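Local atomic coordinates of peptidoglycan synthetase penicillin-binding protein 3 (Bifidobacterium adolescentis, PDB entry 4YE5), a protein that probably binds penicillin and probably cross-links peptidoglycan strands during cell-wall synthesis. Residues 486-490 with 502-506; 408-412 with 518-522; 241-245 with 277-283; 338-342 with 465-471. All blocks are in the same frame, centred on the assembly; numbering follows the deposited sequence.

In the fold
All four contacts lie in the transpeptidase region, and three share its five-stranded antiparallel sheet. Contact 1 pairs the edge strand 484-492 with strand 501-510. Contact 2 packs helix 408-419 on the next strand, 517-524. Contact 3 lays helix 277-280 and the loop after it on strand 242-249. Their centres are 10 to 12 Å apart, and all three touch one another. Contact 4 joins helices 335-340 and 455-470, about 14 Å from the centre of contact 1. Contact 3 closes first along the chain, whereas contacts 2 and 4 interlock. Contacts 1 and 4 flank the probable SxxK and KSG residues, while contacts 2 and 3 pack helices on the sheet.

Contact 1 of 4, residues 486-490 with 502-506; sequences KSGTA and IISDY
Gly488 and Asp505 form an antiparallel hydrogen-bonded pair. Gly488 N donates to Asp505 O at 3.0 Å, and Asp505 N returns a bond to Gly488 O, also at 3.0 Å. Ala490 and Ile503 form the next such pair. Here Ile503 N reaches Ala490 O at 2.9 Å, and Ala490 CB lies 4.0 Å from Ile503 CG1. Asp505 is folded over Gly488, its CG set between its own N and carbonyl carbon (chi1 61°). OD1 of Asp505 then comes to 2.9 Å from Gly488 O, an approach of two acceptors and not a bond. Ser487 CB lies 3.6 Å from Tyr506 CD2, while Lys486 O sits over one face of the tyrosine ring.

Further out, Ser504 OG bonds to Gly532 O and Ala535 N. Lys486 turns away from the partner strand, and its NZ bonds to Ser287 OG and Leu339 O. Lys486 begins a KSG sequence, consistent with the K(T/S)G motif of penicillin-binding proteins. The backbone ladder probably steadies the strand that carries this lysine, which is bonded to Ser287, the serine of a probable SxxK motif.

Contact 2 of 4, residues 408-412 with 518-522; sequences VMQLT and VITVV
Thr412 OG1 lies between the helix and the strand. It is 2.7 Å from Thr520 OG1 across the contact and donates to Val408 O, one turn back in its own helix, at 2.8 Å. Thr412 N also bonds to Val408 O, at 3.0 Å. The two donors reach that carbonyl oxygen from opposite faces of its plane. Thr412 OG1 stands beside its own backbone N (chi1 -66°), a position from which it can turn back to the helix carbonyl while facing the strand. Thr520 OG1 is also hydrogen-bonded to Ser507 OG. The result is a short polar chain inside a buried interface.

Methyl groups close in around it. Thr520 CG2 meets Val408 CG2 at 3.8 Å, the two side chains lying alongside and running in opposite senses. Leu411 CD2 adds a looser contact to the same threonine methyl. Toward the start of the strand segment, Thr412 CG2 packs on Val518 CG1 at 3.9 Å. At the other end, Val408 CG2 approaches Val522 CG2 at 4.3 Å. Alternate strand residues Val518, Thr520 and Val522 thus face the helix.

The axes of the two segments come within 9.0 Å, with 139° between their directions. Helix 408-419 covers one face of the sheet here. Ile519 and Val521 point away from it and pack on helix 535-549. Strand 517-524 lies between strands 242-249 and 501-510, to which it is hydrogen-bonded.

Contact 3 of 4, residues 241-245 with 277-283; sequences AWGIA and RAVSETF
Arg277 lies flat on the indole of Trp242, with the guanidinium and ring planes only 2° apart. The fit is close: Arg277 CD is 3.3 Å from Trp242 CD2 and sits over the face of the five-membered ring as a CH-pi contact. The charged end is set off-centre, its CZ 3.9 Å from the centroid of that ring, a cation-pi interaction. The arginine chain leaves the helix extended and then bends at chi3 (-50°), which lays the guanidinium along the indole face. Glu281 meets the benzene end of the ring, its CD 3.5 Å from Trp242 CZ2.

Next to Trp242 on the helix-facing side of the strand, Ile244 packs on the helix backbone. Its CG2 is 3.8 Å from Ala278 N, and its CB is 4.0 Å from Ala278 CB. Ile244 CD1 makes a loose apolar contact with Phe283 CE2, at 4.5 Å.

The polar side is looser, and Arg277 and Glu281 are partly exposed there. Within 277-283, Arg277 NH1 and Glu281 OE1 form a long salt bridge of 3.8 Å, with the carboxylate oxygen at the guanidinium edge. A water donates to Glu281 OE2 and accepts a weak bond from Trp242 NE1.

Helix 277-280 and the loop that follows thus rest on strand 242-249. That strand runs between strands 255-260 and 517-524. Phe283 extends the packing across the sheet to Val522 and Ile503, while Ala245 turns to helix 221-238.

Contact 4 of 4, residues 338-342 with 465-471; sequences ILEQS and MESSAEH
The end of helix 335-340 comes against the last turns of helix 455-470, with the CA atoms of Glu340 and Ser468 4.1 Å apart. This close approach puts Ser468 OG 3.3 Å from Glu340 CA, next to the backbone of the other helix. The hydroxyl finds its polar partner within its own helix, where it bonds to Ala464 O.

Leu339 turns into the interface. Its CD2 lies 3.6 Å from Ser468 OG and 4.0 Å from Met465 CG, the latter residue being selenomethionine. Leu339 also packs on Lys290, Val291 and Met294 of helix 290-299.

The first helix finishes in a Schellman motif. Ser342 takes a positive phi, and its N bonds back to Leu339 O at 3.0 Å. This helix end lies beside Lys486 of the KSG sequence, probably the K(T/S)G motif.

Glu340 and His471 form the direct polar link. His471 ND1 donates to Glu340 OE2 at 3.0 Å with a bent N-H...O angle of 143°. The ring and carboxylate stand almost perpendicular, and the nitrogen comes from above the carboxylate plane. Glu340 O lies over one face of the imidazole. The Gln341 and His471 side chains cross at about a right angle, with Gln341 OE1 3.7 Å from His471 CE1.

Two waters add bridges between the helices. One donates to Glu340 O and Ser468 O. The other donates to Glu340 OE2 and Ser467 O, giving that carboxylate oxygen a second donor besides the histidine. Ser467 OG bonds to Arg558 NH2.

Contact 1 of 4, residues 486-490 with 502-506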
loop_
_atom_site.group_PDB
_atom_site.type_symbol
_atom_site.label_atom_id
_atom_site.label_comp_id
_atom_site.label_asym_id
_atom_site.label_seq_id
_atom_site.Cartn_x
_atom_site.Cartn_y
_atom_site.Cartn_z
ATOM N N LYS A 486 -1.138 21.447 11.279
ATOM C CA LYS A 486 -2.100 21.447 12.372
ATOM C C LYS A 486 -1.879 20.237 13.256
ATOM O O LYS A 486 -1.535 19.168 12.759
ATOM C CB LYS A 486 -3.554 21.423 11.850
ATOM C CG LYS A 486 -4.234 22.797 11.805
ATOM C CD LYS A 486 -4.378 23.485 13.172
ATOM C CE LYS A 486 -5.490 22.845 13.983
ATOM N NZ LYS A 486 -5.424 23.162 15.439
ATOM N N SER A 487 -2.116 20.400 14.558
ATOM C CA SER A 487 -2.084 19.289 15.507
ATOM C C SER A 487 -3.476 18.934 16.014
ATOM O O SER A 487 -4.399 19.754 15.943
ATOM C CB SER A 487 -1.263 19.681 16.730
ATOM O OG SER A 487 -1.883 20.777 17.383
ATOM N N GLY A 488 -3.613 17.725 16.567
ATOM C CA GLY A 488 -4.846 17.319 17.219
ATOM C C GLY A 488 -4.617 16.173 18.201
ATOM O O GLY A 488 -3.528 15.608 18.251
ATOM N N THR A 489 -5.639 15.851 18.986
ATOM C CA THR A 489 -5.676 14.638 19.793
ATOM C C THR A 489 -7.101 14.155 19.743
ATOM O O THR A 489 -8.015 14.929 19.425
ATOM C CB THR A 489 -5.314 14.876 21.286
ATOM O OG1 THR A 489 -6.268 15.760 21.870
ATOM C CG2 THR A 489 -3.913 15.482 21.433
ATOM N N ALA A 490 -7.294 12.884 20.079
ATOM C CA ALA A 490 -8.616 12.297 20.136
ATOM C C ALA A 490 -8.563 11.062 21.010
ATOM O O ALA A 490 -7.546 10.359 21.037
ATOM C CB ALA A 490 -9.084 11.926 18.727
ATOM N N ILE A 502 -5.420 8.054 24.068
ATOM C CA ILE A 502 -5.571 9.082 23.050
ATOM C C ILE A 502 -4.577 8.849 21.917
ATOM O O ILE A 502 -3.611 8.106 22.076
ATOM C CB ILE A 502 -5.306 10.495 23.635
ATOM C CG1 ILE A 502 -3.842 10.625 24.045
ATOM C CG2 ILE A 502 -6.225 10.780 24.859
ATOM C CD1 ILE A 502 -3.216 11.962 23.663
ATOM N N ILE A 503 -4.837 9.459 20.763
ATOM C CA ILE A 503 -3.824 9.580 19.740
ATOM C C ILE A 503 -3.391 11.034 19.712
ATOM O O ILE A 503 -4.176 11.925 20.063
ATOM C CB ILE A 503 -4.347 9.201 18.348
ATOM C CG1 ILE A 503 -5.680 9.893 18.097
ATOM C CG2 ILE A 503 -4.520 7.673 18.255
ATOM C CD1 ILE A 503 -5.933 10.223 16.686
ATOM N N SER A 504 -2.136 11.244 19.327
ATOM C CA SER A 504 -1.593 12.542 18.945
ATOM C C SER A 504 -1.432 12.514 17.427
ATOM O O SER A 504 -0.751 11.633 16.901
ATOM C CB SER A 504 -0.209 12.709 19.588
ATOM O OG SER A 504 0.517 13.822 19.084
ATOM N N ASP A 505 -2.056 13.454 16.718
ATOM C CA ASP A 505 -1.889 13.516 15.265
ATOM C C ASP A 505 -1.350 14.863 14.843
ATOM O O ASP A 505 -1.484 15.861 15.562
ATOM C CB ASP A 505 -3.149 13.093 14.462
ATOM C CG ASP A 505 -4.384 13.963 14.726
ATOM O OD1 ASP A 505 -4.333 14.862 15.575
ATOM O OD2 ASP A 505 -5.444 13.728 14.076
ATOM N N TYR A 506 -0.721 14.889 13.679
ATOM C CA TYR A 506 -0.043 16.095 13.244
ATOM C C TYR A 506 0.170 15.940 11.762
ATOM O O TYR A 506 0.619 14.896 11.316
ATOM C CB TYR A 506 1.314 16.227 13.969
ATOM C CG TYR A 506 1.870 17.654 14.036
ATOM C CD1 TYR A 506 2.583 18.210 12.962
ATOM C CD2 TYR A 506 1.713 18.430 15.187
ATOM C CE1 TYR A 506 3.115 19.539 13.043
ATOM C CE2 TYR A 506 2.235 19.745 15.268
ATOM C CZ TYR A 506 2.934 20.285 14.197
ATOM O OH TYR A 506 3.447 21.590 14.290
#

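Contact 2 of 4, residues 408-412 with 518-522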
loop_
_atom_site.group_PDB
_atom_site.type_symbol
_atom_site.label_atom_id
_atom_site.label_comp_id
_atom_site.label_asym_id
_atom_site.label_seq_id
_atom_site.Cartn_x
_atom_site.Cartn_y
_atom_site.Cartn_z
ATOM N N VAL A 408 -5.380 7.477 7.978
ATOM C CA VAL A 408 -4.299 8.410 7.722
ATOM C C VAL A 408 -4.252 8.881 6.265
ATOM O O VAL A 408 -3.862 10.026 5.995
ATOM C CB VAL A 408 -2.915 7.852 8.221
ATOM C CG1 VAL A 408 -2.378 6.759 7.298
ATOM C CG2 VAL A 408 -1.887 8.994 8.353
HETATM N N MSE A 409 -4.672 8.028 5.321
HETATM C CA MSE A 409 -4.635 8.404 3.905
HETATM C C MSE A 409 -5.675 9.493 3.604
HETATM O O MSE A 409 -5.424 10.439 2.849
HETATM C CB MSE A 409 -4.883 7.192 2.986
HETATM C CG MSE A 409 -3.827 6.091 3.071
HETATM SE SE MSE A 409 -4.185 4.825 4.516
HETATM C CE MSE A 409 -5.679 3.805 3.748
ATOM N N GLN A 410 -6.865 9.333 4.170
ATOM C CA GLN A 410 -7.930 10.317 3.983
ATOM C C GLN A 410 -7.559 11.663 4.618
ATOM O O GLN A 410 -7.774 12.722 4.030
ATOM C CB GLN A 410 -9.216 9.812 4.629
ATOM C CG GLN A 410 -9.853 8.640 3.894
ATOM C CD GLN A 410 -11.025 8.089 4.669
ATOM O OE1 GLN A 410 -10.963 8.004 5.898
ATOM N NE2 GLN A 410 -12.108 7.727 3.967
ATOM N N LEU A 411 -7.001 11.620 5.819
ATOM C CA LEU A 411 -6.608 12.852 6.496
ATOM C C LEU A 411 -5.534 13.578 5.675
ATOM O O LEU A 411 -5.575 14.788 5.482
ATOM C CB LEU A 411 -6.060 12.520 7.888
ATOM C CG LEU A 411 -5.694 13.736 8.739
ATOM C CD1 LEU A 411 -6.882 14.652 8.817
ATOM C CD2 LEU A 411 -5.254 13.285 10.133
ATOM N N THR A 412 -4.586 12.804 5.166
ATOM C CA THR A 412 -3.458 13.341 4.448
ATOM C C THR A 412 -3.925 13.929 3.112
ATOM O O THR A 412 -3.477 14.996 2.719
ATOM C CB THR A 412 -2.389 12.259 4.237
ATOM O OG1 THR A 412 -1.849 11.887 5.513
ATOM C CG2 THR A 412 -1.249 12.768 3.364
ATOM N N VAL A 518 3.229 16.458 1.880
ATOM C CA VAL A 518 2.461 16.408 3.106
ATOM C C VAL A 518 2.900 15.184 3.892
ATOM O O VAL A 518 3.088 14.087 3.335
ATOM C CB VAL A 518 0.948 16.319 2.837
ATOM C CG1 VAL A 518 0.172 16.261 4.175
ATOM C CG2 VAL A 518 0.512 17.530 2.006
ATOM N N ILE A 519 3.087 15.391 5.181
ATOM C CA ILE A 519 3.612 14.371 6.065
ATOM C C ILE A 519 2.669 14.323 7.225
ATOM O O ILE A 519 2.469 15.324 7.910
ATOM C CB ILE A 519 4.977 14.791 6.647
ATOM C CG1 ILE A 519 5.997 15.071 5.524
ATOM C CG2 ILE A 519 5.524 13.696 7.577
ATOM C CD1 ILE A 519 7.166 15.935 6.028
ATOM N N THR A 520 2.097 13.159 7.468
ATOM C CA THR A 520 1.186 13.035 8.586
ATOM C C THR A 520 1.676 11.943 9.520
ATOM O O THR A 520 2.097 10.882 9.068
ATOM C CB THR A 520 -0.228 12.690 8.094
ATOM O OG1 THR A 520 -0.684 13.711 7.194
ATOM C CG2 THR A 520 -1.199 12.594 9.277
ATOM N N VAL A 521 1.618 12.201 10.821
ATOM C CA VAL A 521 2.020 11.222 11.828
ATOM C C VAL A 521 0.903 11.069 12.862
ATOM O O VAL A 521 0.297 12.060 13.272
ATOM C CB VAL A 521 3.335 11.639 12.527
ATOM C CG1 VAL A 521 3.621 10.735 13.773
ATOM C CG2 VAL A 521 4.505 11.543 11.550
ATOM N N VAL A 522 0.615 9.830 13.253
ATOM C CA VAL A 522 -0.342 9.547 14.325
ATOM C C VAL A 522 0.301 8.594 15.319
ATOM O O VAL A 522 0.783 7.533 14.921
ATOM C CB VAL A 522 -1.634 8.889 13.760
ATOM C CG1 VAL A 522 -2.657 8.714 14.865
ATOM C CG2 VAL A 522 -2.206 9.746 12.605
#

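Contact 3 of 4, residues 241-245 with 277-283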
loop_
_atom_site.group_PDB
_atom_site.type_symbol
_atom_site.label_atom_id
_atom_site.label_comp_id
_atom_site.label_asym_id
_atom_site.label_seq_id
_atom_site.Cartn_x
_atom_site.Cartn_y
_atom_site.Cartn_z
ATOM N N ALA A 241 2.051 3.327 22.060
ATOM C CA ALA A 241 1.555 1.966 21.819
ATOM C C ALA A 241 1.806 1.592 20.351
ATOM O O ALA A 241 2.087 0.440 20.027
ATOM C CB ALA A 241 0.077 1.867 22.147
ATOM N N TRP A 242 1.704 2.578 19.468
ATOM C CA TRP A 242 2.012 2.375 18.053
ATOM C C TRP A 242 2.127 3.729 17.400
ATOM O O TRP A 242 1.715 4.733 17.985
ATOM C CB TRP A 242 0.975 1.490 17.303
ATOM C CG TRP A 242 -0.520 1.869 17.414
ATOM C CD1 TRP A 242 -1.486 1.148 18.080
ATOM C CD2 TRP A 242 -1.209 2.991 16.807
ATOM N NE1 TRP A 242 -2.710 1.766 17.942
ATOM C CE2 TRP A 242 -2.574 2.879 17.162
ATOM C CE3 TRP A 242 -0.809 4.067 16.011
ATOM C CZ2 TRP A 242 -3.532 3.818 16.757
ATOM C CZ3 TRP A 242 -1.772 5.001 15.598
ATOM C CH2 TRP A 242 -3.116 4.870 15.990
ATOM N N GLY A 243 2.721 3.760 16.210
ATOM C CA GLY A 243 2.819 4.996 15.453
ATOM C C GLY A 243 2.661 4.658 13.982
ATOM O O GLY A 243 3.059 3.568 13.551
ATOM N N ILE A 244 2.051 5.564 13.225
ATOM C CA ILE A 244 1.960 5.396 11.770
ATOM C C ILE A 244 2.322 6.730 11.126
ATOM O O ILE A 244 2.181 7.776 11.747
ATOM C CB ILE A 244 0.544 4.934 11.322
ATOM C CG1 ILE A 244 -0.479 6.036 11.493
ATOM C CG2 ILE A 244 0.079 3.665 12.079
ATOM C CD1 ILE A 244 -1.954 5.530 11.496
ATOM N N ALA A 245 2.811 6.699 9.890
ATOM C CA ALA A 245 3.262 7.914 9.222
ATOM C C ALA A 245 3.072 7.743 7.742
ATOM O O ALA A 245 3.164 6.621 7.219
ATOM C CB ALA A 245 4.746 8.171 9.501
ATOM N N ARG A 277 -1.137 -1.519 10.084
ATOM C CA ARG A 277 -1.947 -0.594 10.879
ATOM C C ARG A 277 -2.148 0.775 10.188
ATOM O O ARG A 277 -3.188 1.395 10.335
ATOM C CB ARG A 277 -1.314 -0.376 12.246
ATOM C CG ARG A 277 -2.243 0.326 13.199
ATOM C CD ARG A 277 -1.554 0.651 14.508
ATOM N NE ARG A 277 -0.864 -0.498 15.086
ATOM C CZ ARG A 277 -1.431 -1.413 15.866
ATOM N NH1 ARG A 277 -2.732 -1.353 16.148
ATOM N NH2 ARG A 277 -0.691 -2.396 16.349
ATOM N N ALA A 278 -1.141 1.254 9.457
ATOM C CA ALA A 278 -1.290 2.503 8.691
ATOM C C ALA A 278 -2.469 2.438 7.713
ATOM O O ALA A 278 -3.171 3.431 7.505
ATOM C CB ALA A 278 0.030 2.846 7.946
ATOM N N VAL A 279 -2.692 1.268 7.113
ATOM C CA VAL A 279 -3.825 1.082 6.196
ATOM C C VAL A 279 -5.171 1.003 6.916
ATOM O O VAL A 279 -6.153 1.628 6.488
ATOM C CB VAL A 279 -3.636 -0.212 5.313
ATOM C CG1 VAL A 279 -4.894 -0.537 4.508
ATOM C CG2 VAL A 279 -2.433 -0.060 4.374
ATOM N N SER A 280 -5.230 0.229 8.007
ATOM C CA SER A 280 -6.520 -0.095 8.636
ATOM C C SER A 280 -7.017 0.862 9.729
ATOM O O SER A 280 -8.221 1.016 9.925
ATOM C CB SER A 280 -6.477 -1.514 9.222
ATOM O OG SER A 280 -5.399 -1.645 10.134
ATOM N N GLU A 281 -6.104 1.487 10.462
ATOM C CA GLU A 281 -6.514 2.275 11.626
ATOM C C GLU A 281 -7.447 3.444 11.264
ATOM O O GLU A 281 -7.174 4.200 10.328
ATOM C CB GLU A 281 -5.277 2.824 12.349
ATOM C CG GLU A 281 -5.571 3.256 13.776
ATOM C CD GLU A 281 -5.758 2.056 14.702
ATOM O OE1 GLU A 281 -5.189 0.984 14.429
ATOM O OE2 GLU A 281 -6.473 2.179 15.699
ATOM N N THR A 282 -8.551 3.598 11.995
ATOM C CA THR A 282 -9.346 4.810 11.853
ATOM C C THR A 282 -9.476 5.492 13.210
ATOM O O THR A 282 -9.358 4.850 14.241
ATOM C CB THR A 282 -10.758 4.545 11.273
ATOM O OG1 THR A 282 -11.499 3.726 12.181
ATOM C CG2 THR A 282 -10.672 3.844 9.906
ATOM N N PHE A 283 -9.711 6.797 13.202
ATOM C CA PHE A 283 -9.711 7.586 14.429
ATOM C C PHE A 283 -10.340 8.931 14.117
ATOM O O PHE A 283 -10.373 9.354 12.948
ATOM C CB PHE A 283 -8.267 7.819 14.902
ATOM C CG PHE A 283 -7.333 8.275 13.791
ATOM C CD1 PHE A 283 -7.164 9.615 13.507
ATOM C CD2 PHE A 283 -6.662 7.338 13.004
ATOM C CE1 PHE A 283 -6.310 10.026 12.472
ATOM C CE2 PHE A 283 -5.801 7.736 11.978
ATOM C CZ PHE A 283 -5.634 9.066 11.702
HETATM O O HOH W 1 -5.829 0.564 18.219
#

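Contact 4 of 4, residues 338-342 with 465-471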
loop_
_atom_site.group_PDB
_atom_site.type_symbol
_atom_site.label_atom_id
_atom_site.label_comp_id
_atom_site.label_asym_id
_atom_site.label_seq_id
_atom_site.Cartn_x
_atom_site.Cartn_y
_atom_site.Cartn_z
ATOM N N ILE A 338 -8.419 31.372 15.771
ATOM C CA ILE A 338 -9.236 30.260 16.270
ATOM C C ILE A 338 -8.645 28.913 15.810
ATOM O O ILE A 338 -8.616 27.928 16.574
ATOM C CB ILE A 338 -10.727 30.415 15.851
ATOM C CG1 ILE A 338 -11.402 31.475 16.742
ATOM C CG2 ILE A 338 -11.471 29.071 15.933
ATOM C CD1 ILE A 338 -12.670 32.100 16.159
ATOM N N LEU A 339 -8.161 28.878 14.570
ATOM C CA LEU A 339 -7.487 27.692 14.042
ATOM C C LEU A 339 -6.177 27.448 14.805
ATOM O O LEU A 339 -5.918 26.352 15.311
ATOM C CB LEU A 339 -7.161 27.848 12.540
ATOM C CG LEU A 339 -6.489 26.596 11.948
ATOM C CD1 LEU A 339 -7.463 25.377 11.944
ATOM C CD2 LEU A 339 -5.837 26.810 10.559
ATOM N N GLU A 340 -5.355 28.490 14.866
ATOM C CA GLU A 340 -4.043 28.420 15.496
ATOM C C GLU A 340 -4.126 27.986 16.969
ATOM O O GLU A 340 -3.275 27.236 17.473
ATOM C CB GLU A 340 -3.367 29.789 15.407
ATOM C CG GLU A 340 -2.034 29.843 16.101
ATOM C CD GLU A 340 -1.854 31.106 16.916
ATOM O OE1 GLU A 340 -2.814 31.912 17.009
ATOM O OE2 GLU A 340 -0.748 31.286 17.469
ATOM N N GLN A 341 -5.163 28.450 17.651
ATOM C CA GLN A 341 -5.330 28.151 19.074
ATOM C C GLN A 341 -6.183 26.910 19.318
ATOM O O GLN A 341 -6.474 26.582 20.458
ATOM C CB GLN A 341 -5.947 29.352 19.787
ATOM C CG GLN A 341 -5.096 30.628 19.652
ATOM C CD GLN A 341 -4.003 30.704 20.708
ATOM O OE1 GLN A 341 -3.892 29.823 21.562
ATOM N NE2 GLN A 341 -3.201 31.757 20.659
ATOM N N SER A 342 -6.576 26.218 18.249
ATOM C CA SER A 342 -7.396 25.017 18.386
ATOM C C SER A 342 -8.671 25.274 19.209
ATOM O O SER A 342 -9.067 24.453 20.019
ATOM C CB SER A 342 -6.591 23.875 19.031
ATOM O OG SER A 342 -5.389 23.621 18.310
HETATM N N MSE A 465 -2.575 27.965 8.529
HETATM C CA MSE A 465 -1.850 26.765 8.961
HETATM C C MSE A 465 -0.371 27.038 9.244
HETATM O O MSE A 465 0.236 26.410 10.115
HETATM C CB MSE A 465 -1.991 25.599 7.963
HETATM C CG MSE A 465 -3.403 25.031 7.872
HETATM SE SE MSE A 465 -3.459 23.509 6.672
HETATM C CE MSE A 465 -2.340 22.275 7.734
ATOM N N GLU A 466 0.210 27.975 8.510
ATOM C CA GLU A 466 1.570 28.369 8.797
ATOM C C GLU A 466 1.633 29.089 10.157
ATOM O O GLU A 466 2.566 28.870 10.940
ATOM C CB GLU A 466 2.167 29.225 7.659
ATOM C CG GLU A 466 3.524 29.808 8.027
ATOM C CD GLU A 466 4.389 30.182 6.826
ATOM O OE1 GLU A 466 3.875 30.218 5.687
ATOM O OE2 GLU A 466 5.593 30.439 7.036
ATOM N N SER A 467 0.635 29.926 10.452
ATOM C CA SER A 467 0.550 30.518 11.792
ATOM C C SER A 467 0.342 29.414 12.837
ATOM O O SER A 467 0.921 29.463 13.925
ATOM C CB SER A 467 -0.570 31.568 11.881
ATOM O OG SER A 467 -0.281 32.672 11.040
ATOM N N SER A 468 -0.456 28.404 12.501
ATOM C CA SER A 468 -0.662 27.274 13.421
ATOM C C SER A 468 0.662 26.523 13.699
ATOM O O SER A 468 0.915 26.138 14.828
ATOM C CB SER A 468 -1.735 26.294 12.885
ATOM O OG SER A 468 -2.996 26.960 12.697
ATOM N N ALA A 469 1.498 26.326 12.675
ATOM C CA ALA A 469 2.815 25.678 12.859
ATOM C C ALA A 469 3.744 26.524 13.746
ATOM O O ALA A 469 4.431 26.011 14.631
ATOM C CB ALA A 469 3.498 25.429 11.505
ATOM N N GLU A 470 3.772 27.821 13.497
ATOM C CA GLU A 470 4.622 28.713 14.283
ATOM C C GLU A 470 4.241 28.709 15.762
ATOM O O GLU A 470 5.074 28.964 16.622
ATOM C CB GLU A 470 4.564 30.136 13.733
ATOM C CG GLU A 470 5.241 30.278 12.386
ATOM C CD GLU A 470 5.258 31.717 11.913
ATOM O OE1 GLU A 470 4.701 32.572 12.636
ATOM O OE2 GLU A 470 5.814 31.989 10.823
ATOM N N HIS A 471 2.983 28.411 16.055
ATOM C CA HIS A 471 2.541 28.274 17.443
ATOM C C HIS A 471 3.379 27.238 18.234
ATOM O O HIS A 471 3.519 27.353 19.450
ATOM C CB HIS A 471 1.047 27.913 17.475
ATOM C CG HIS A 471 0.436 27.994 18.837
ATOM N ND1 HIS A 471 0.022 29.185 19.395
ATOM C CD2 HIS A 471 0.173 27.034 19.756
ATOM C CE1 HIS A 471 -0.477 28.954 20.598
ATOM N NE2 HIS A 471 -0.400 27.659 20.841
HETATM O O HOH W 2 -1.640 25.346 16.208
HETATM O O HOH W 3 1.264 31.640 15.589
#